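Local atomic coordinates of Aar187cp (Eremothecium gossypii, PDB entry 3ZIL), a protein that probably regulates the establishment of sister-chromatid cohesion through the cohesin complex, this chain being its helical C-terminal Wap1 domain. Residues E22-I27 / Q58-Y63; L44-D49 / R66-W71; F89-I94 / K101-L106. One frame throughout, in Å; residues are numbered along the deposited sequence.

Interaction 1: residues E22-I27 / Q58-Y63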
loop_
_atom_site.group_PDB
_atom_site.type_symbol
_atom_site.label_atom_id
_atom_site.label_comp_id
_atom_site.label_asym_id
_atom_site.label_seq_id
_atom_site.Cartn_x
_atom_site.Cartn_y
_atom_site.Cartn_z
ATOM N N GLU A 22 4.816 42.385 -8.914
ATOM C CA GLU A 22 3.566 43.111 -9.145
ATOM C C GLU A 22 2.499 42.133 -9.642
ATOM O O GLU A 22 1.346 42.188 -9.207
ATOM C CB GLU A 22 3.796 44.307 -10.084
ATOM C CG GLU A 22 2.655 44.628 -11.047
ATOM C CD GLU A 22 2.998 45.772 -12.039
ATOM O OE1 GLU A 22 3.921 45.609 -12.912
ATOM O OE2 GLU A 22 2.312 46.836 -11.959
ATOM N N ASP A 23 2.894 41.209 -10.503
ATOM C CA ASP A 23 2.010 40.121 -10.923
ATOM C C ASP A 23 1.420 39.389 -9.727
ATOM O O ASP A 23 0.263 39.003 -9.770
ATOM C CB ASP A 23 2.774 39.062 -11.723
ATOM C CG ASP A 23 3.148 39.520 -13.106
ATOM O OD1 ASP A 23 2.701 40.646 -13.529
ATOM O OD2 ASP A 23 3.904 38.733 -13.735
ATOM N N LEU A 24 2.235 39.164 -8.690
ATOM C CA LEU A 24 1.835 38.324 -7.565
ATOM C C LEU A 24 0.941 39.043 -6.616
ATOM O O LEU A 24 -0.016 38.450 -6.098
ATOM C CB LEU A 24 3.034 37.802 -6.813
ATOM C CG LEU A 24 3.648 36.565 -7.438
ATOM C CD1 LEU A 24 4.530 35.930 -6.359
ATOM C CD2 LEU A 24 2.629 35.545 -7.937
ATOM N N ASP A 25 1.225 40.334 -6.408
ATOM C CA ASP A 25 0.302 41.206 -5.662
ATOM C C ASP A 25 -1.068 41.163 -6.305
ATOM O O ASP A 25 -2.067 41.197 -5.645
ATOM C CB ASP A 25 0.764 42.667 -5.657
ATOM C CG ASP A 25 2.075 42.856 -4.939
ATOM O OD1 ASP A 25 2.480 41.960 -4.177
ATOM O OD2 ASP A 25 2.725 43.884 -5.160
ATOM N N PHE A 26 -1.094 41.134 -7.621
ATOM C CA PHE A 26 -2.355 41.127 -8.265
ATOM C C PHE A 26 -3.073 39.784 -8.070
ATOM O O PHE A 26 -4.234 39.734 -7.660
ATOM C CB PHE A 26 -2.196 41.469 -9.755
ATOM C CG PHE A 26 -3.467 41.300 -10.525
ATOM C CD1 PHE A 26 -3.805 40.049 -11.063
ATOM C CD2 PHE A 26 -4.367 42.373 -10.662
ATOM C CE1 PHE A 26 -4.984 39.882 -11.767
ATOM C CE2 PHE A 26 -5.564 42.206 -11.350
ATOM C CZ PHE A 26 -5.870 40.962 -11.900
ATOM N N ILE A 27 -2.393 38.693 -8.404
ATOM C CA ILE A 27 -3.036 37.380 -8.484
ATOM C C ILE A 27 -3.381 36.887 -7.068
ATOM O O ILE A 27 -4.369 36.151 -6.868
ATOM C CB ILE A 27 -2.124 36.337 -9.193
ATOM C CG1 ILE A 27 -2.969 35.399 -10.031
ATOM C CG2 ILE A 27 -1.294 35.561 -8.198
ATOM C CD1 ILE A 27 -3.579 36.117 -11.220
ATOM N N GLN A 58 11.013 29.901 -9.365
ATOM C CA GLN A 58 12.214 30.149 -8.562
ATOM C C GLN A 58 12.017 31.380 -7.696
ATOM O O GLN A 58 12.211 31.353 -6.469
ATOM C CB GLN A 58 13.442 30.280 -9.476
ATOM C CG GLN A 58 14.039 28.941 -9.906
ATOM C CD GLN A 58 14.847 29.042 -11.213
ATOM O OE1 GLN A 58 14.282 29.168 -12.312
ATOM N NE2 GLN A 58 16.175 28.977 -11.099
ATOM N N TYR A 59 11.506 32.427 -8.332
ATOM C CA TYR A 59 11.134 33.648 -7.647
ATOM C C TYR A 59 10.214 33.391 -6.429
ATOM O O TYR A 59 10.525 33.787 -5.284
ATOM C CB TYR A 59 10.508 34.650 -8.627
ATOM C CG TYR A 59 10.070 35.888 -7.902
ATOM C CD1 TYR A 59 8.799 35.943 -7.349
ATOM C CD2 TYR A 59 10.942 36.985 -7.704
ATOM C CE1 TYR A 59 8.372 37.035 -6.633
ATOM C CE2 TYR A 59 10.518 38.121 -6.989
ATOM C CZ TYR A 59 9.214 38.112 -6.439
ATOM O OH TYR A 59 8.661 39.148 -5.718
ATOM N N ILE A 60 9.071 32.745 -6.661
ATOM C CA ILE A 60 8.160 32.370 -5.550
ATOM C C ILE A 60 8.922 31.664 -4.441
ATOM O O ILE A 60 8.812 31.980 -3.225
ATOM C CB ILE A 60 6.973 31.509 -6.066
ATOM C CG1 ILE A 60 6.072 32.343 -6.984
ATOM C CG2 ILE A 60 6.194 30.892 -4.898
ATOM C CD1 ILE A 60 5.129 31.474 -7.860
ATOM N N VAL A 61 9.741 30.701 -4.814
ATOM C CA VAL A 61 10.254 29.833 -3.762
ATOM C C VAL A 61 11.295 30.633 -2.985
ATOM O O VAL A 61 11.340 30.557 -1.739
ATOM C CB VAL A 61 10.792 28.511 -4.384
ATOM C CG1 VAL A 61 11.794 27.828 -3.472
ATOM C CG2 VAL A 61 9.624 27.594 -4.697
ATOM N N LYS A 62 12.088 31.474 -3.686
ATOM C CA LYS A 62 13.126 32.237 -2.942
ATOM C C LYS A 62 12.610 33.333 -2.077
ATOM O O LYS A 62 13.261 33.683 -1.109
ATOM C CB LYS A 62 14.158 32.913 -3.871
ATOM C CG LYS A 62 14.959 31.944 -4.726
ATOM C CD LYS A 62 15.956 32.662 -5.649
ATOM C CE LYS A 62 17.091 33.289 -4.841
ATOM N NZ LYS A 62 18.443 33.118 -5.461
ATOM N N TYR A 63 11.526 33.971 -2.500
ATOM C CA TYR A 63 11.158 35.244 -1.951
ATOM C C TYR A 63 9.745 35.347 -1.479
ATOM O O TYR A 63 9.500 36.209 -0.653
ATOM C CB TYR A 63 11.307 36.372 -2.962
ATOM C CG TYR A 63 12.684 36.529 -3.480
ATOM C CD1 TYR A 63 13.756 36.780 -2.619
ATOM C CD2 TYR A 63 12.928 36.452 -4.859
ATOM C CE1 TYR A 63 15.041 36.916 -3.111
ATOM C CE2 TYR A 63 14.175 36.627 -5.366
ATOM C CZ TYR A 63 15.214 36.868 -4.489
ATOM O OH TYR A 63 16.442 37.015 -5.012
#

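Interaction 2: residues L44-D49 / R66-W71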
loop_
_atom_site.group_PDB
_atom_site.type_symbol
_atom_site.label_atom_id
_atom_site.label_comp_id
_atom_site.label_asym_id
_atom_site.label_seq_id
_atom_site.Cartn_x
_atom_site.Cartn_y
_atom_site.Cartn_z
ATOM N N LEU A 44 -6.006 29.367 -11.180
ATOM C CA LEU A 44 -5.754 28.783 -12.506
ATOM C C LEU A 44 -4.677 29.500 -13.300
ATOM O O LEU A 44 -3.720 28.897 -13.874
ATOM C CB LEU A 44 -7.063 28.671 -13.315
ATOM C CG LEU A 44 -6.969 28.202 -14.796
ATOM C CD1 LEU A 44 -6.326 26.790 -14.753
ATOM C CD2 LEU A 44 -8.319 28.161 -15.510
ATOM N N ARG A 45 -4.797 30.811 -13.324
ATOM C CA ARG A 45 -3.901 31.634 -14.022
ATOM C C ARG A 45 -2.506 31.549 -13.387
ATOM O O ARG A 45 -1.488 31.540 -14.095
ATOM C CB ARG A 45 -4.502 33.034 -14.028
ATOM C CG ARG A 45 -3.539 34.128 -14.471
ATOM C CD ARG A 45 -4.383 35.411 -14.731
ATOM N NE ARG A 45 -3.524 36.391 -15.345
ATOM C CZ ARG A 45 -3.785 37.681 -15.479
ATOM N NH1 ARG A 45 -4.927 38.199 -15.032
ATOM N NH2 ARG A 45 -2.855 38.468 -16.049
ATOM N N LEU A 46 -2.436 31.414 -12.057
ATOM C CA LEU A 46 -1.142 31.242 -11.379
ATOM C C LEU A 46 -0.418 29.924 -11.748
ATOM O O LEU A 46 0.828 29.922 -12.024
ATOM C CB LEU A 46 -1.349 31.318 -9.876
ATOM C CG LEU A 46 -0.194 30.913 -8.955
ATOM C CD1 LEU A 46 0.967 31.868 -9.190
ATOM C CD2 LEU A 46 -0.617 30.759 -7.462
ATOM N N CYS A 47 -1.196 28.834 -11.732
ATOM C CA CYS A 47 -0.687 27.475 -12.000
ATOM C C CYS A 47 -0.162 27.502 -13.423
ATOM O O CYS A 47 0.927 26.999 -13.721
ATOM C CB CYS A 47 -1.788 26.419 -11.839
ATOM S SG CYS A 47 -2.271 26.261 -10.081
ATOM N N LEU A 48 -0.934 28.118 -14.304
ATOM C CA LEU A 48 -0.568 28.081 -15.743
ATOM C C LEU A 48 0.733 28.901 -16.043
ATOM O O LEU A 48 1.627 28.428 -16.739
ATOM C CB LEU A 48 -1.755 28.440 -16.610
ATOM C CG LEU A 48 -1.638 28.096 -18.114
ATOM C CD1 LEU A 48 -1.437 26.612 -18.450
ATOM C CD2 LEU A 48 -2.913 28.568 -18.770
ATOM N N ASP A 49 0.881 30.069 -15.419
ATOM C CA ASP A 49 2.148 30.819 -15.414
ATOM C C ASP A 49 3.333 29.995 -14.867
ATOM O O ASP A 49 4.443 29.972 -15.450
ATOM C CB ASP A 49 1.959 32.110 -14.615
ATOM C CG ASP A 49 0.977 33.073 -15.293
ATOM O OD1 ASP A 49 0.587 32.836 -16.444
ATOM O OD2 ASP A 49 0.569 34.066 -14.691
ATOM N N ARG A 66 6.059 31.582 1.481
ATOM C CA ARG A 66 5.009 31.529 2.498
ATOM C C ARG A 66 3.737 32.274 2.110
ATOM O O ARG A 66 2.660 31.788 2.387
ATOM C CB ARG A 66 5.460 32.077 3.852
ATOM C CG ARG A 66 4.192 32.407 4.677
ATOM C CD ARG A 66 4.364 33.398 5.787
ATOM N NE ARG A 66 4.938 34.687 5.393
ATOM C CZ ARG A 66 4.175 35.710 5.029
ATOM N NH1 ARG A 66 2.851 35.558 4.957
ATOM N NH2 ARG A 66 4.725 36.863 4.720
ATOM N N GLU A 67 3.826 33.426 1.448
ATOM C CA GLU A 67 2.589 34.153 1.140
ATOM C C GLU A 67 1.811 33.387 0.019
ATOM O O GLU A 67 0.552 33.293 0.072
ATOM C CB GLU A 67 2.897 35.590 0.646
ATOM C CG GLU A 67 1.667 36.449 0.449
ATOM C CD GLU A 67 1.925 37.742 -0.319
ATOM O OE1 GLU A 67 3.104 38.129 -0.466
ATOM O OE2 GLU A 67 0.942 38.367 -0.792
ATOM N N VAL A 68 2.542 32.886 -1.003
ATOM C CA VAL A 68 1.852 32.152 -2.087
ATOM C C VAL A 68 1.145 30.880 -1.487
ATOM O O VAL A 68 0.011 30.563 -1.814
ATOM C CB VAL A 68 2.844 31.822 -3.279
ATOM C CG1 VAL A 68 2.292 30.801 -4.295
ATOM C CG2 VAL A 68 3.166 33.094 -3.994
ATOM N N TRP A 69 1.832 30.183 -0.577
ATOM C CA TRP A 69 1.319 28.938 -0.005
ATOM C C TRP A 69 0.108 29.230 0.833
ATOM O O TRP A 69 -0.872 28.526 0.727
ATOM C CB TRP A 69 2.381 28.264 0.867
ATOM C CG TRP A 69 2.052 26.834 1.326
ATOM C CD1 TRP A 69 1.381 26.421 2.499
ATOM C CD2 TRP A 69 2.362 25.590 0.594
ATOM N NE1 TRP A 69 1.254 25.043 2.546
ATOM C CE2 TRP A 69 1.881 24.478 1.440
ATOM C CE3 TRP A 69 3.034 25.299 -0.605
ATOM C CZ2 TRP A 69 2.062 23.162 1.071
ATOM C CZ3 TRP A 69 3.232 23.957 -0.963
ATOM C CH2 TRP A 69 2.749 22.916 -0.150
ATOM N N GLU A 70 0.187 30.245 1.704
ATOM C CA GLU A 70 -0.964 30.526 2.598
ATOM C C GLU A 70 -2.162 30.999 1.776
ATOM O O GLU A 70 -3.316 30.709 2.126
ATOM C CB GLU A 70 -0.610 31.540 3.696
ATOM C CG GLU A 70 0.340 30.958 4.735
ATOM C CD GLU A 70 0.654 31.899 5.918
ATOM O OE1 GLU A 70 0.276 33.091 5.911
ATOM O OE2 GLU A 70 1.302 31.424 6.874
ATOM N N TRP A 71 -1.880 31.708 0.690
ATOM C CA TRP A 71 -2.928 32.103 -0.244
ATOM C C TRP A 71 -3.551 30.896 -0.914
ATOM O O TRP A 71 -4.790 30.744 -0.848
ATOM C CB TRP A 71 -2.439 33.157 -1.287
ATOM C CG TRP A 71 -3.575 33.613 -2.167
ATOM C CD1 TRP A 71 -4.467 34.638 -1.917
ATOM C CD2 TRP A 71 -4.033 33.000 -3.418
ATOM N NE1 TRP A 71 -5.390 34.761 -2.953
ATOM C CE2 TRP A 71 -5.165 33.814 -3.888
ATOM C CE3 TRP A 71 -3.555 31.948 -4.235
ATOM C CZ2 TRP A 71 -5.847 33.520 -5.061
ATOM C CZ3 TRP A 71 -4.246 31.666 -5.413
ATOM C CH2 TRP A 71 -5.370 32.429 -5.821
#

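Interaction 3: residues F89-I94 / K101-L106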
loop_
_atom_site.group_PDB
_atom_site.type_symbol
_atom_site.label_atom_id
_atom_site.label_comp_id
_atom_site.label_asym_id
_atom_site.label_seq_id
_atom_site.Cartn_x
_atom_site.Cartn_y
_atom_site.Cartn_z
ATOM N N PHE A 89 -1.393 20.477 -7.733
ATOM C CA PHE A 89 -0.280 20.979 -8.567
ATOM C C PHE A 89 0.691 21.954 -7.815
ATOM O O PHE A 89 1.893 21.731 -7.811
ATOM C CB PHE A 89 -0.800 21.573 -9.905
ATOM C CG PHE A 89 0.247 22.316 -10.663
ATOM C CD1 PHE A 89 1.254 21.627 -11.361
ATOM C CD2 PHE A 89 0.303 23.704 -10.603
ATOM C CE1 PHE A 89 2.244 22.314 -12.045
ATOM C CE2 PHE A 89 1.320 24.392 -11.264
ATOM C CZ PHE A 89 2.291 23.695 -11.985
ATOM N N ILE A 90 0.156 22.971 -7.110
ATOM C CA ILE A 90 0.926 23.861 -6.305
ATOM C C ILE A 90 1.794 23.092 -5.287
ATOM O O ILE A 90 3.025 23.359 -5.166
ATOM C CB ILE A 90 0.008 24.895 -5.596
ATOM C CG1 ILE A 90 -0.632 25.779 -6.653
ATOM C CG2 ILE A 90 0.769 25.638 -4.478
ATOM C CD1 ILE A 90 0.405 26.479 -7.512
ATOM N N ALA A 91 1.183 22.195 -4.522
ATOM C CA ALA A 91 1.951 21.437 -3.523
ATOM C C ALA A 91 3.092 20.690 -4.199
ATOM O O ALA A 91 4.213 20.645 -3.686
ATOM C CB ALA A 91 1.080 20.430 -2.793
ATOM N N ASP A 92 2.786 20.058 -5.320
ATOM C CA ASP A 92 3.814 19.372 -6.105
ATOM C C ASP A 92 4.847 20.299 -6.812
ATOM O O ASP A 92 5.976 19.910 -6.945
ATOM C CB ASP A 92 3.140 18.458 -7.095
ATOM C CG ASP A 92 4.090 17.474 -7.789
ATOM O OD1 ASP A 92 5.055 16.999 -7.131
ATOM O OD2 ASP A 92 3.786 17.148 -9.009
ATOM N N LYS A 93 4.472 21.502 -7.232
ATOM C CA LYS A 93 5.338 22.340 -8.063
ATOM C C LYS A 93 6.266 23.131 -7.153
ATOM O O LYS A 93 7.409 23.341 -7.522
ATOM C CB LYS A 93 4.491 23.331 -8.885
ATOM C CG LYS A 93 5.262 24.032 -9.992
ATOM C CD LYS A 93 5.983 23.067 -10.935
ATOM C CE LYS A 93 7.109 23.827 -11.613
ATOM N NZ LYS A 93 7.234 23.294 -12.985
ATOM N N ILE A 94 5.808 23.515 -5.948
ATOM C CA ILE A 94 6.642 24.327 -5.030
ATOM C C ILE A 94 6.375 23.831 -3.659
ATOM O O ILE A 94 5.718 24.526 -2.829
ATOM C CB ILE A 94 6.305 25.847 -5.087
ATOM C CG1 ILE A 94 4.764 26.049 -4.951
ATOM C CG2 ILE A 94 6.908 26.475 -6.381
ATOM C CD1 ILE A 94 4.325 27.513 -4.657
ATOM N N LYS A 101 5.533 23.014 9.227
ATOM C CA LYS A 101 4.198 22.795 9.736
ATOM C C LYS A 101 3.052 23.300 8.826
ATOM O O LYS A 101 1.881 22.937 9.060
ATOM C CB LYS A 101 4.058 23.438 11.109
ATOM C CG LYS A 101 4.912 22.753 12.174
ATOM C CD LYS A 101 4.398 23.158 13.552
ATOM C CE LYS A 101 5.541 23.549 14.455
ATOM N NZ LYS A 101 6.353 22.341 14.770
ATOM N N ARG A 102 3.368 24.122 7.819
ATOM C CA ARG A 102 2.316 24.661 6.971
ATOM C C ARG A 102 1.849 23.582 5.988
ATOM O O ARG A 102 0.907 23.790 5.275
ATOM C CB ARG A 102 2.745 25.955 6.238
ATOM C CG ARG A 102 2.782 27.170 7.180
ATOM C CD ARG A 102 3.522 28.314 6.473
ATOM N NE ARG A 102 3.172 29.563 7.127
ATOM C CZ ARG A 102 4.043 30.277 7.885
ATOM N NH1 ARG A 102 5.328 29.916 7.991
ATOM N NH2 ARG A 102 3.683 31.438 8.425
ATOM N N TRP A 103 2.496 22.410 6.003
ATOM C CA TRP A 103 1.911 21.257 5.348
ATOM C C TRP A 103 0.555 20.886 5.993
ATOM O O TRP A 103 -0.343 20.435 5.285
ATOM C CB TRP A 103 2.879 20.075 5.375
ATOM C CG TRP A 103 3.906 20.045 4.259
ATOM C CD1 TRP A 103 5.291 20.226 4.382
ATOM C CD2 TRP A 103 3.688 19.832 2.826
ATOM N NE1 TRP A 103 5.907 20.133 3.182
ATOM C CE2 TRP A 103 5.013 19.888 2.198
ATOM C CE3 TRP A 103 2.573 19.574 2.035
ATOM C CZ2 TRP A 103 5.202 19.702 0.825
ATOM C CZ3 TRP A 103 2.770 19.410 0.635
ATOM C CH2 TRP A 103 4.046 19.470 0.056
ATOM N N ALA A 104 0.355 21.181 7.287
ATOM C CA ALA A 104 -0.908 20.910 8.002
ATOM C C ALA A 104 -2.037 21.740 7.397
ATOM O O ALA A 104 -3.225 21.455 7.643
ATOM C CB ALA A 104 -0.795 21.244 9.507
ATOM N N MET A 105 -1.735 22.718 6.530
ATOM C CA MET A 105 -2.913 23.382 5.929
ATOM C C MET A 105 -3.621 22.468 4.932
ATOM O O MET A 105 -4.680 22.826 4.462
ATOM C CB MET A 105 -2.611 24.745 5.265
ATOM C CG MET A 105 -1.977 25.771 6.170
ATOM S SD MET A 105 -1.428 27.227 5.140
ATOM C CE MET A 105 -2.962 28.171 5.040
ATOM N N LEU A 106 -3.006 21.324 4.565
ATOM C CA LEU A 106 -3.643 20.324 3.731
ATOM C C LEU A 106 -4.072 19.166 4.625
ATOM O O LEU A 106 -3.249 18.209 4.816
ATOM C CB LEU A 106 -2.670 19.822 2.606
ATOM C CG LEU A 106 -2.189 20.839 1.542
ATOM C CD1 LEU A 106 -1.205 21.845 2.159
ATOM C CD2 LEU A 106 -1.553 20.139 0.326
#

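Interaction 1: residues E22-I27 / Q58-Y63
Leu24 reaches out from the middle of the short helix 20-27 and lays its CD1 methyl against two neighbouring side chains of helix 54-72, Tyr59 and Ile60. That one methyl does all the touching from the 22-27 side. It meets the edge of the Tyr59 ring, close to the ring plane, with CD1 of Leu24 4.0 Å from CE1 of Tyr59, so the tyrosine offers a C-H rim. The leucine and tyrosine side chains run past each other in opposite directions. Ile60 is met differently: its chain crosses that of Leu24 at about a right angle, and the touching atom is the methylene CG1, 4.0 Å from CD1 of Leu24.

In Tyr59 the ring stands anti to the backbone N (chi1 177°), which carries it across toward helix 20-27. Ile60 takes a different rotation about its first bond, with CG1 anti to the carbonyl carbon (chi1 -66°), and this brings CG1 up to Leu24. CG2 of Ile60 instead packs against Val68, which Leu24 also touches. Beside this contact, Asp25 makes a salt bridge through OD1 to Arg64 of helix 54-72, and the Arg64 side chain also lies against Leu24 and Tyr59.

The contact packs the short first helix of the model onto a long one within the all-helical Wap1 domain. No hydrogen bond crosses between 22-27 and 58-63. Their grip is purely apolar, resting on shape and burial of Leu24 and Ile60, while the charged pair Asp25-Arg64 supplies the directional tie beside it.

Interaction 2: residues L44-D49 / R66-W71
The indole of Trp71 and the Leu46 side chain meet obliquely: methyl CD2 of Leu46 comes up to the six-membered ring at CZ3 of Trp71, 4.3 Å away. Arg39 makes a cation-pi contact with the same indole. On the same segment as Trp71 but away from the contact, the Arg66 guanidinium takes Glu70 OE1 at its edge and in its plane, though at 3.7 Å from NH1 of Arg66 to OE1 of Glu70 this salt bridge within the helix is long.

CD2 of Leu46 has a second partner in Val68, whose CG1 lies 4.3 Å from it. Val68 and Trp71 are three residues apart, nearly one helical turn, so both face helix 36-52 and the leucine methyl touches each. Trp71 gets there with its ring anti to the backbone N (chi1 -176°), extended across the gap between the two segments, whose nearest CA atoms, those of Leu46 and Val68, are 9.8 Å apart. Its indole NE1 is buried yet satisfied, bonded to the carbonyl O of Ser29 in the loop after helix 20-27.

This contact pairs helix 36-52 with the helix that follows it, 54-72, as a helical hairpin. Beyond it, Cys47 packs on helix 81-93 and Leu48 on helix 129-141, while Trp69 of helix 54-72 packs on Ala91 of helix 81-93.

Interaction 3: residues F89-I94 / K101-L106
Helix 81-93 ends within 89-94, where Ile94 is the first residue to leave helical angles, and the chain returns as a 3-10 segment at 101-105 whose CA atoms come nearest, 8.9 Å, at Ala91 and Trp103. Within 89-94, Ala91 does the touching. Its CB methyl points at two larger side chains that stand next to each other, 4.0 Å from CZ3 of Trp103 and 4.1 Å from CD2 of Leu106.

Atom CH2 of Trp103 lies 3.9 Å from the carbonyl O of Ala91, which approaches the ring obliquely. The first bond of Trp103 puts CG anti to the carbonyl carbon (chi1 -85°), and although CB itself does not aim at the helix, the long indole then carries its benzo ring across to Ala91. The opposite end of the ring system is held by NE1, hydrogen-bonded to the carbonyl O of Leu97 in the connecting loop. Trp69 meets the indole edge-to-face, and the ring of Tyr158 lies nearly parallel to it, with planes about 15° apart.

Leu106 comes in beside the indole on the same methyl, and also packs on Phe73 and Trp69.

The contact folds the loop between helices 81-93 and 108-116 back onto the end of helix 81-93 in the all-helical Wap1 domain. No hydrogen bond joins the two segments. A small methyl lets two bulky groups come up to the helix, and dispersion and burial hold them there, while the indole's one N-H is satisfied by the connecting loop.

From the N terminus, helix 20-27 opens interaction 1, and helix 36-52 opens interaction 2 before interaction 1 has closed. Both close on helix 54-72, interaction 1 at 58-63 and interaction 2 at 66-71, so the two cross along the chain and that long helix joins the first two. Interaction 3 follows in series, closing a short loop of six residues between 89-94 and 101-106. It is coupled to interaction 2 by the salt bridge from Glu70 to Arg102, and to interaction 1 by Ile94 packing on Ile60 and Val61. Together they tie the N-terminal end of the Wap1 domain, from helix 20-27 to the approach of helix 108-116.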